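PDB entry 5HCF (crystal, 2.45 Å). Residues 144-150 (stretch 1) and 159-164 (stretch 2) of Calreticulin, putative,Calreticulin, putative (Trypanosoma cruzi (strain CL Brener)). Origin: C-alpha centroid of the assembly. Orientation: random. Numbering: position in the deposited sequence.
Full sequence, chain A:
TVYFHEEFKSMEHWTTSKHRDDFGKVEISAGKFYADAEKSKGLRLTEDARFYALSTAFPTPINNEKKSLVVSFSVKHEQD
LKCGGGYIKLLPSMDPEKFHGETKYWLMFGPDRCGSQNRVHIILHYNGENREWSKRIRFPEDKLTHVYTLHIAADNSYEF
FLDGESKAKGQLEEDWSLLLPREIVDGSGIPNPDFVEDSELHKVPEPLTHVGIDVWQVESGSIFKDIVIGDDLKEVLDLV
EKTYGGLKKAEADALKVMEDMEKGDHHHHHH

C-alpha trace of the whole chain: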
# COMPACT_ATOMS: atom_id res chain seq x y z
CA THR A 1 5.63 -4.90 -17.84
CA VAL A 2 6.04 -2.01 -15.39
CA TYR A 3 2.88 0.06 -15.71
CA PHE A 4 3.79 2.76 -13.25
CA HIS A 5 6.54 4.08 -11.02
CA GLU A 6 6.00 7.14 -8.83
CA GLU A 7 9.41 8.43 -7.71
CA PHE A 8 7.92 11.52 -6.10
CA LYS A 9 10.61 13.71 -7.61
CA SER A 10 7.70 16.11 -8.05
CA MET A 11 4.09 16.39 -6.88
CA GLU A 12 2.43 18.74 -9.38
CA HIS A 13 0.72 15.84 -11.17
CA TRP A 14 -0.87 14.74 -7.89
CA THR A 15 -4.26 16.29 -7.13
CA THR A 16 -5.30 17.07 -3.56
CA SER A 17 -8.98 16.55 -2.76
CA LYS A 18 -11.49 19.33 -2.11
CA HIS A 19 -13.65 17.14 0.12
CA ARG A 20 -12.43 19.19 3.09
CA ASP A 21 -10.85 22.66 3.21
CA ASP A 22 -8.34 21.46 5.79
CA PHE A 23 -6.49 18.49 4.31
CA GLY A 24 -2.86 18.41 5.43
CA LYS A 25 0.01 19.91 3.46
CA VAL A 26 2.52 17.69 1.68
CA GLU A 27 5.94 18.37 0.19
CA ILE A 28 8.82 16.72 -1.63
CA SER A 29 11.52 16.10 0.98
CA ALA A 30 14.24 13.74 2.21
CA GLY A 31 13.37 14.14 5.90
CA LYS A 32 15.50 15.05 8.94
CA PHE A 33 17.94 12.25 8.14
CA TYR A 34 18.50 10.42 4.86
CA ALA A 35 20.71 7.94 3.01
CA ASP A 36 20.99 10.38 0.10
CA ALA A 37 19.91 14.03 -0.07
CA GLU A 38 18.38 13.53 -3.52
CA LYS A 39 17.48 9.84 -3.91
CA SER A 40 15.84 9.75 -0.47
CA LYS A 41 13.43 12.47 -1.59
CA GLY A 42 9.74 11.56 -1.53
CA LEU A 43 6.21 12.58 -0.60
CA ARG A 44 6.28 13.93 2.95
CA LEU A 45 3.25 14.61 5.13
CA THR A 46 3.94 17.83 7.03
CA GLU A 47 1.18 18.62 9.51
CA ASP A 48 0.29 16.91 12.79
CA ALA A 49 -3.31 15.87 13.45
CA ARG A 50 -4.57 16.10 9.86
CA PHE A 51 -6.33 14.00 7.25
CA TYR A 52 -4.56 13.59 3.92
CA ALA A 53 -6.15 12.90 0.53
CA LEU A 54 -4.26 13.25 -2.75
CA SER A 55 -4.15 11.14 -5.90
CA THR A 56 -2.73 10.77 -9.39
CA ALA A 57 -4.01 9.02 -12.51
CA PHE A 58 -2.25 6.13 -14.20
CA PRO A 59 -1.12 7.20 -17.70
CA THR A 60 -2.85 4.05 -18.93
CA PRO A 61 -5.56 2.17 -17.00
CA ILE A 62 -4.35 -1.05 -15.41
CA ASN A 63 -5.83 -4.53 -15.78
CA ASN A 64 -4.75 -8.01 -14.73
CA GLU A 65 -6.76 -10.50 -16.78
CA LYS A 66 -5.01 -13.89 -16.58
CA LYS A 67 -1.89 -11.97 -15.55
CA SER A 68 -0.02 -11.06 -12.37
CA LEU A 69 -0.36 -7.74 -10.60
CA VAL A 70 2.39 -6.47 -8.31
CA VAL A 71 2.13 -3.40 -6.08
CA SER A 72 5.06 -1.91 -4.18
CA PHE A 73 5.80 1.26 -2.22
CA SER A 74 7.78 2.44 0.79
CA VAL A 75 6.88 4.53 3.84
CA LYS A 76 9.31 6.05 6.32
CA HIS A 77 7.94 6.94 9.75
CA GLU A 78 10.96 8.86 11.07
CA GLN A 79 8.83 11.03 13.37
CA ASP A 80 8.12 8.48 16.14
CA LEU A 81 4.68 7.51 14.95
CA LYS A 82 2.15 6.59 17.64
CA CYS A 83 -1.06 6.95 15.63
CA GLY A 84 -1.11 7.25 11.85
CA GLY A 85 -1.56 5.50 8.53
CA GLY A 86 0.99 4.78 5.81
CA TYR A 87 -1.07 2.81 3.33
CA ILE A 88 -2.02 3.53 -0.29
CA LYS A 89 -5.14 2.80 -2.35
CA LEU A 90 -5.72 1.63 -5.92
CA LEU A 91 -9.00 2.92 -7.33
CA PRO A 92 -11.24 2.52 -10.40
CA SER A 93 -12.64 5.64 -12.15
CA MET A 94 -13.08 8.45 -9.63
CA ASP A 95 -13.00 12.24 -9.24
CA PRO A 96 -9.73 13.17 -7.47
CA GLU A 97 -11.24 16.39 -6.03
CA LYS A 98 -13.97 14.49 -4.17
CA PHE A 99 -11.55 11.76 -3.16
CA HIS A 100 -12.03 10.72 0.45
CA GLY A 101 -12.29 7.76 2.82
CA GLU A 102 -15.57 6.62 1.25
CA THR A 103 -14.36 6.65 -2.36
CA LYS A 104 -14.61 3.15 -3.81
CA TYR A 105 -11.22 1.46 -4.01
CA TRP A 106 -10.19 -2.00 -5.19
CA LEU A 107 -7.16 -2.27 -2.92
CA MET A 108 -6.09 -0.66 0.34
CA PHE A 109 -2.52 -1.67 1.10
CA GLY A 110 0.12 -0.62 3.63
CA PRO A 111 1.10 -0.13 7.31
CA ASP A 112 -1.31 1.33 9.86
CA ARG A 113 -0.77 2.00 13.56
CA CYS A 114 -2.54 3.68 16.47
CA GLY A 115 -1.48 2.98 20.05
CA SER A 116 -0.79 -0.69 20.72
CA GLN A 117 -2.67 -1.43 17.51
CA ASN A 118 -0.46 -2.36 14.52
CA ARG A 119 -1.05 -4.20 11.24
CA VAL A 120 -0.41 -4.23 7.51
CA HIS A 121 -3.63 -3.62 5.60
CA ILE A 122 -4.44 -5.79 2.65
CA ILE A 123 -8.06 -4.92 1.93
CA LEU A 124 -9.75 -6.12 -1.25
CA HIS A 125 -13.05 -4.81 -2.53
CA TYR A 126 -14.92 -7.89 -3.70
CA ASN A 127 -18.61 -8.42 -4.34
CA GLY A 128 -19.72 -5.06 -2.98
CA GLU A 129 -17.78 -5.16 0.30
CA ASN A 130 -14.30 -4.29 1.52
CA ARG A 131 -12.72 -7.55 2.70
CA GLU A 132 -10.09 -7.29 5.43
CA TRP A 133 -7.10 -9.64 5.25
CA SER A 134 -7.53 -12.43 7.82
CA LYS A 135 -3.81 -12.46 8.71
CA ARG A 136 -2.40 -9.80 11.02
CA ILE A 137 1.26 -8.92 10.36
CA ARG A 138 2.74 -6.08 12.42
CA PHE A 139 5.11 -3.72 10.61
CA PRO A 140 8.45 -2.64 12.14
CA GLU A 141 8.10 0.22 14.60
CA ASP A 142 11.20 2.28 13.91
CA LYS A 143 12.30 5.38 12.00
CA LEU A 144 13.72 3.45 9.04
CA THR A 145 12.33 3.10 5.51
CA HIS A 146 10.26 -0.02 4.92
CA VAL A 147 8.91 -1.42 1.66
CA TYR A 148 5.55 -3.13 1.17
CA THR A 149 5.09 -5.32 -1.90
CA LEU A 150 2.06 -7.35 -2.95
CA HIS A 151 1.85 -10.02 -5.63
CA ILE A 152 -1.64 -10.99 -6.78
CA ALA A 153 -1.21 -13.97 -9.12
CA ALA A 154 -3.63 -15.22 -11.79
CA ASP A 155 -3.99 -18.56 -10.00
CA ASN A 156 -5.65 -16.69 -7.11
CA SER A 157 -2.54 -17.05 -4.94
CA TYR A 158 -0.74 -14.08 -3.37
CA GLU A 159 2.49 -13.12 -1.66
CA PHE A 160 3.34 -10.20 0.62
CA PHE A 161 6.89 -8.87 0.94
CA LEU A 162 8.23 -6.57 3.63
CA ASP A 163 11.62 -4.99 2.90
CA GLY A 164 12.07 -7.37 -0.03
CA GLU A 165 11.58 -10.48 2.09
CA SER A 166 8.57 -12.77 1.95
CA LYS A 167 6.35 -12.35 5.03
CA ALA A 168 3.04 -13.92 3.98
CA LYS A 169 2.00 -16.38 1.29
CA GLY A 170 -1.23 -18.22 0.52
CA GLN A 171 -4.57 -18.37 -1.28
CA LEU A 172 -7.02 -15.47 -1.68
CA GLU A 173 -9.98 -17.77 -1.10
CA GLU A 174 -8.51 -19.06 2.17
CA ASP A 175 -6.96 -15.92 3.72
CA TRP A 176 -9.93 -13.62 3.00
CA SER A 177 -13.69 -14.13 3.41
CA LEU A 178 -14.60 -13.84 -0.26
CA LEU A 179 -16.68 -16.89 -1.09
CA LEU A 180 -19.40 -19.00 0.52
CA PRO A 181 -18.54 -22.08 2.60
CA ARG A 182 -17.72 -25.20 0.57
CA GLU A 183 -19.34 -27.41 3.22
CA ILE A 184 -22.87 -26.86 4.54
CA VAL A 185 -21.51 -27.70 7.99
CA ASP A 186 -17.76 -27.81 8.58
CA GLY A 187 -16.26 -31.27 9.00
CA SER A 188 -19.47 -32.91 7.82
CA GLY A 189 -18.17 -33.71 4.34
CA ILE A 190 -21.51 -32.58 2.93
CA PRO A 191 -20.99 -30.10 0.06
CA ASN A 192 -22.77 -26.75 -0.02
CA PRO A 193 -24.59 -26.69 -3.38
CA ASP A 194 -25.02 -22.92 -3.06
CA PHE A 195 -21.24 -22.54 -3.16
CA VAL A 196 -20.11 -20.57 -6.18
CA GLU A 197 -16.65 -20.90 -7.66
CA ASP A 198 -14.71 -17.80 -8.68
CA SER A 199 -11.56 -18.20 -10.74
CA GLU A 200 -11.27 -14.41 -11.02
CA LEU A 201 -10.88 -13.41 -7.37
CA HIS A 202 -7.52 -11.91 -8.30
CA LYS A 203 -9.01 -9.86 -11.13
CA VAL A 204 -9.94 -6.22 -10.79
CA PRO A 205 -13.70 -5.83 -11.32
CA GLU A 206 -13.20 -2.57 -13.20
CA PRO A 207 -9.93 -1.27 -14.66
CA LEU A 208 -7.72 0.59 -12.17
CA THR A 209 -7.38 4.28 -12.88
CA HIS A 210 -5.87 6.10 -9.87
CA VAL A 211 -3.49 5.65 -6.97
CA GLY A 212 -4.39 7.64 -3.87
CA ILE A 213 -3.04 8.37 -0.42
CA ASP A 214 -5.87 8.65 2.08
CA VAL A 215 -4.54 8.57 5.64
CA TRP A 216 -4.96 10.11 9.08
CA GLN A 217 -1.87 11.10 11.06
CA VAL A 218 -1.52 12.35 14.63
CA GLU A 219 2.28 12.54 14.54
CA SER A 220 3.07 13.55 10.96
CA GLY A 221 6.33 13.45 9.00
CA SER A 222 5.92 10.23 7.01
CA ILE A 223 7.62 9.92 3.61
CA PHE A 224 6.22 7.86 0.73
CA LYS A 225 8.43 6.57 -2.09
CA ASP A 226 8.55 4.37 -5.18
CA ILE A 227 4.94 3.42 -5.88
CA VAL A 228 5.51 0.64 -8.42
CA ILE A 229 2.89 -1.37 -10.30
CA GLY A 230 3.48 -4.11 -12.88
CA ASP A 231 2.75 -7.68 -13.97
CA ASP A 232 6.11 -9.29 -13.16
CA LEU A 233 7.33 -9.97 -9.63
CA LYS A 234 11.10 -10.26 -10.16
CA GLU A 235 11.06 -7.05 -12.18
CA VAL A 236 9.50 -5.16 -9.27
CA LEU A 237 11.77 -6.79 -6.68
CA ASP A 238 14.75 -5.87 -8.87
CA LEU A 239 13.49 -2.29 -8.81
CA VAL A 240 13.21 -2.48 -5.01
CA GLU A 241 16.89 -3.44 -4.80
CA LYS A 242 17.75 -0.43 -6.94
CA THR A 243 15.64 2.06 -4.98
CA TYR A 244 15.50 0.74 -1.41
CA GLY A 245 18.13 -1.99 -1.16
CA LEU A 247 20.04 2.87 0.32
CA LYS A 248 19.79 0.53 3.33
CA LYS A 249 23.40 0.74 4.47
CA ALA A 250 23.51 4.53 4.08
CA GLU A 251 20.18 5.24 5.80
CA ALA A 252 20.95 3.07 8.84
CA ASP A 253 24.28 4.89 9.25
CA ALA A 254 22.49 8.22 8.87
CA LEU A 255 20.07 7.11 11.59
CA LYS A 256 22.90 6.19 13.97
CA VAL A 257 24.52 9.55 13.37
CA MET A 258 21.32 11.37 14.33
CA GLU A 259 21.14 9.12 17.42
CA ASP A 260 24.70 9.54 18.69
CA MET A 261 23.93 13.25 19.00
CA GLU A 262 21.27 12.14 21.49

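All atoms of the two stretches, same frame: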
# COMPACT_ATOMS: atom_id res chain seq x y z
N LEU A 144 13.13 3.82 10.32
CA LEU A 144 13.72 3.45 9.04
C LEU A 144 12.69 3.30 7.92
O LEU A 144 11.49 3.17 8.18
CB LEU A 144 14.51 2.15 9.19
CG LEU A 144 15.66 2.14 10.19
CD1 LEU A 144 16.12 0.72 10.45
CD2 LEU A 144 16.81 2.99 9.67
N THR A 145 13.17 3.32 6.68
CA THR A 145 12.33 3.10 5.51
C THR A 145 11.98 1.63 5.37
O THR A 145 12.85 0.76 5.45
CB THR A 145 13.01 3.58 4.22
OG1 THR A 145 13.16 5.00 4.25
CG2 THR A 145 12.19 3.18 2.99
N HIS A 146 10.69 1.34 5.18
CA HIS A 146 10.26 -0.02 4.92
C HIS A 146 9.44 -0.10 3.64
O HIS A 146 8.73 0.84 3.29
CB HIS A 146 9.45 -0.56 6.11
CG HIS A 146 10.24 -0.62 7.38
ND1 HIS A 146 11.18 -1.60 7.62
CD2 HIS A 146 10.22 0.17 8.48
CE1 HIS A 146 11.72 -1.40 8.81
NE2 HIS A 146 11.15 -0.33 9.35
N VAL A 147 9.56 -1.23 2.95
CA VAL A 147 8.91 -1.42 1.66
C VAL A 147 7.82 -2.48 1.74
O VAL A 147 8.02 -3.55 2.33
CB VAL A 147 9.93 -1.84 0.58
CG1 VAL A 147 9.27 -1.88 -0.80
CG2 VAL A 147 11.12 -0.90 0.58
N TYR A 148 6.67 -2.19 1.15
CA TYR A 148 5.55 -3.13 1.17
C TYR A 148 5.18 -3.52 -0.26
O TYR A 148 4.81 -2.68 -1.07
CB TYR A 148 4.36 -2.52 1.90
CG TYR A 148 4.72 -2.05 3.29
CD1 TYR A 148 5.30 -0.80 3.49
CD2 TYR A 148 4.50 -2.86 4.40
CE1 TYR A 148 5.64 -0.37 4.76
CE2 TYR A 148 4.84 -2.43 5.67
CZ TYR A 148 5.41 -1.19 5.84
OH TYR A 148 5.75 -0.76 7.11
N THR A 149 5.30 -4.81 -0.55
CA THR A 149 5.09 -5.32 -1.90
C THR A 149 4.05 -6.43 -1.90
O THR A 149 4.09 -7.32 -1.06
CB THR A 149 6.41 -5.86 -2.51
OG1 THR A 149 7.43 -4.85 -2.43
CG2 THR A 149 6.19 -6.25 -3.96
N LEU A 150 3.13 -6.36 -2.85
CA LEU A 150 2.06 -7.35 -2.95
C LEU A 150 2.01 -7.97 -4.34
O LEU A 150 1.96 -7.26 -5.35
CB LEU A 150 0.70 -6.73 -2.63
CG LEU A 150 -0.48 -7.71 -2.70
CD1 LEU A 150 -0.25 -8.88 -1.77
CD2 LEU A 150 -1.79 -7.03 -2.40
N GLU A 159 1.32 -13.15 -2.51
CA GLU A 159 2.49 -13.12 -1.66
C GLU A 159 2.80 -11.69 -1.23
O GLU A 159 2.82 -10.77 -2.05
CB GLU A 159 3.69 -13.74 -2.37
CG GLU A 159 4.88 -14.02 -1.47
CD GLU A 159 5.89 -14.96 -2.10
OE1 GLU A 159 5.72 -15.28 -3.29
OE2 GLU A 159 6.83 -15.37 -1.40
N PHE A 160 3.05 -11.51 0.07
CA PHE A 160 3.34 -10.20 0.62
C PHE A 160 4.80 -10.10 1.07
O PHE A 160 5.29 -10.94 1.82
CB PHE A 160 2.41 -9.89 1.80
CG PHE A 160 2.88 -8.75 2.65
CD1 PHE A 160 3.00 -7.48 2.12
CD2 PHE A 160 3.23 -8.96 3.98
CE1 PHE A 160 3.44 -6.43 2.91
CE2 PHE A 160 3.67 -7.91 4.77
CZ PHE A 160 3.77 -6.64 4.23
N PHE A 161 5.49 -9.06 0.60
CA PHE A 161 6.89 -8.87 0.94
C PHE A 161 7.07 -7.61 1.78
O PHE A 161 6.52 -6.56 1.46
CB PHE A 161 7.74 -8.76 -0.33
CG PHE A 161 7.67 -9.98 -1.20
CD1 PHE A 161 6.58 -10.18 -2.04
CD2 PHE A 161 8.69 -10.91 -1.20
CE1 PHE A 161 6.51 -11.30 -2.84
CE2 PHE A 161 8.63 -12.03 -2.00
CZ PHE A 161 7.54 -12.23 -2.82
N LEU A 162 7.85 -7.73 2.84
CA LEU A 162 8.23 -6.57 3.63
C LEU A 162 9.74 -6.42 3.55
O LEU A 162 10.48 -7.36 3.86
CB LEU A 162 7.76 -6.72 5.08
CG LEU A 162 7.73 -5.44 5.92
CD1 LEU A 162 6.53 -5.47 6.85
CD2 LEU A 162 9.02 -5.26 6.71
N ASP A 163 10.20 -5.25 3.11
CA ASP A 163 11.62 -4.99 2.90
C ASP A 163 12.27 -6.03 2.00
O ASP A 163 13.41 -6.44 2.22
CB ASP A 163 12.35 -4.94 4.24
CG ASP A 163 11.85 -3.83 5.13
OD1 ASP A 163 11.30 -2.84 4.60
OD2 ASP A 163 12.01 -3.94 6.36
N GLY A 164 11.54 -6.47 0.97
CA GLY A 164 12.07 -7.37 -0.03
C GLY A 164 11.96 -8.84 0.34
O GLY A 164 12.15 -9.71 -0.50
O HOH W 1 9.07 -5.20 -0.07

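Neighbouring antiparallel strands are commonly held by backbone hydrogen bonds and finished by side chains that take over where the regular pairing ends, and this pair from a trypanosomal calreticulin illustrates both. The strand containing residues 146-150 runs at 168° to strand 159-162, and the axes approach to 4.7 Å. Thr149 and Phe161 form the hydrogen-bonded pair: Thr149 N donates to Phe161 O (2.9 Å), and Phe161 N returns a nearly straight bond to Thr149 O (2.8 Å, 175°). On either side of it in the register, Tyr148–Leu162 and Leu150–Phe160 are non-hydrogen-bonded pairs. Here CA-H...O contacts supplement the ladder, as between Leu162 CA and Val147 O at 3.3 Å.

Beyond Leu162 the chain leaves the strand, with Asp163 at positive phi, yet the pairing continues. Asp163 N donates to Val147 O (2.9 Å), while the reciprocal bond comes from the side chain: Val147 N donates to Asp163 OD1 (2.9 Å). The other carboxylate oxygen, Asp163 OD2, accepts from His146 ND1 (2.8 Å), lying at the edge of the imidazole, near its plane. A short acidic side chain thus serves a backbone amide and a ring nitrogen at once, and Asp163 has the largest area covered by the opposite stretch. At Gly164, a side chain would jam against the preceding carbonyl oxygen. Gly164 N donates to a water (3.0 Å) that also hydrogen-bonds Thr149 OG1 (2.9 Å) and, weakly, Val147 O (3.1 Å).

The contact buries 473 Å² in all. Tyr148, Leu150, Phe160 and Leu162 share one face, where Tyr148 CE2 meets Leu162 CD1 at 3.7 Å and Tyr148 CD2 meets Phe160 CZ at 3.9 Å, the two rings touching edge to edge. Tyr148, Leu150 and Phe160 are buried, which suits their largely apolar surfaces. On the other face, Thr149 CB packs 3.9 Å from Phe161 CB, while Thr149 OG1 hydrogen-bonds the water.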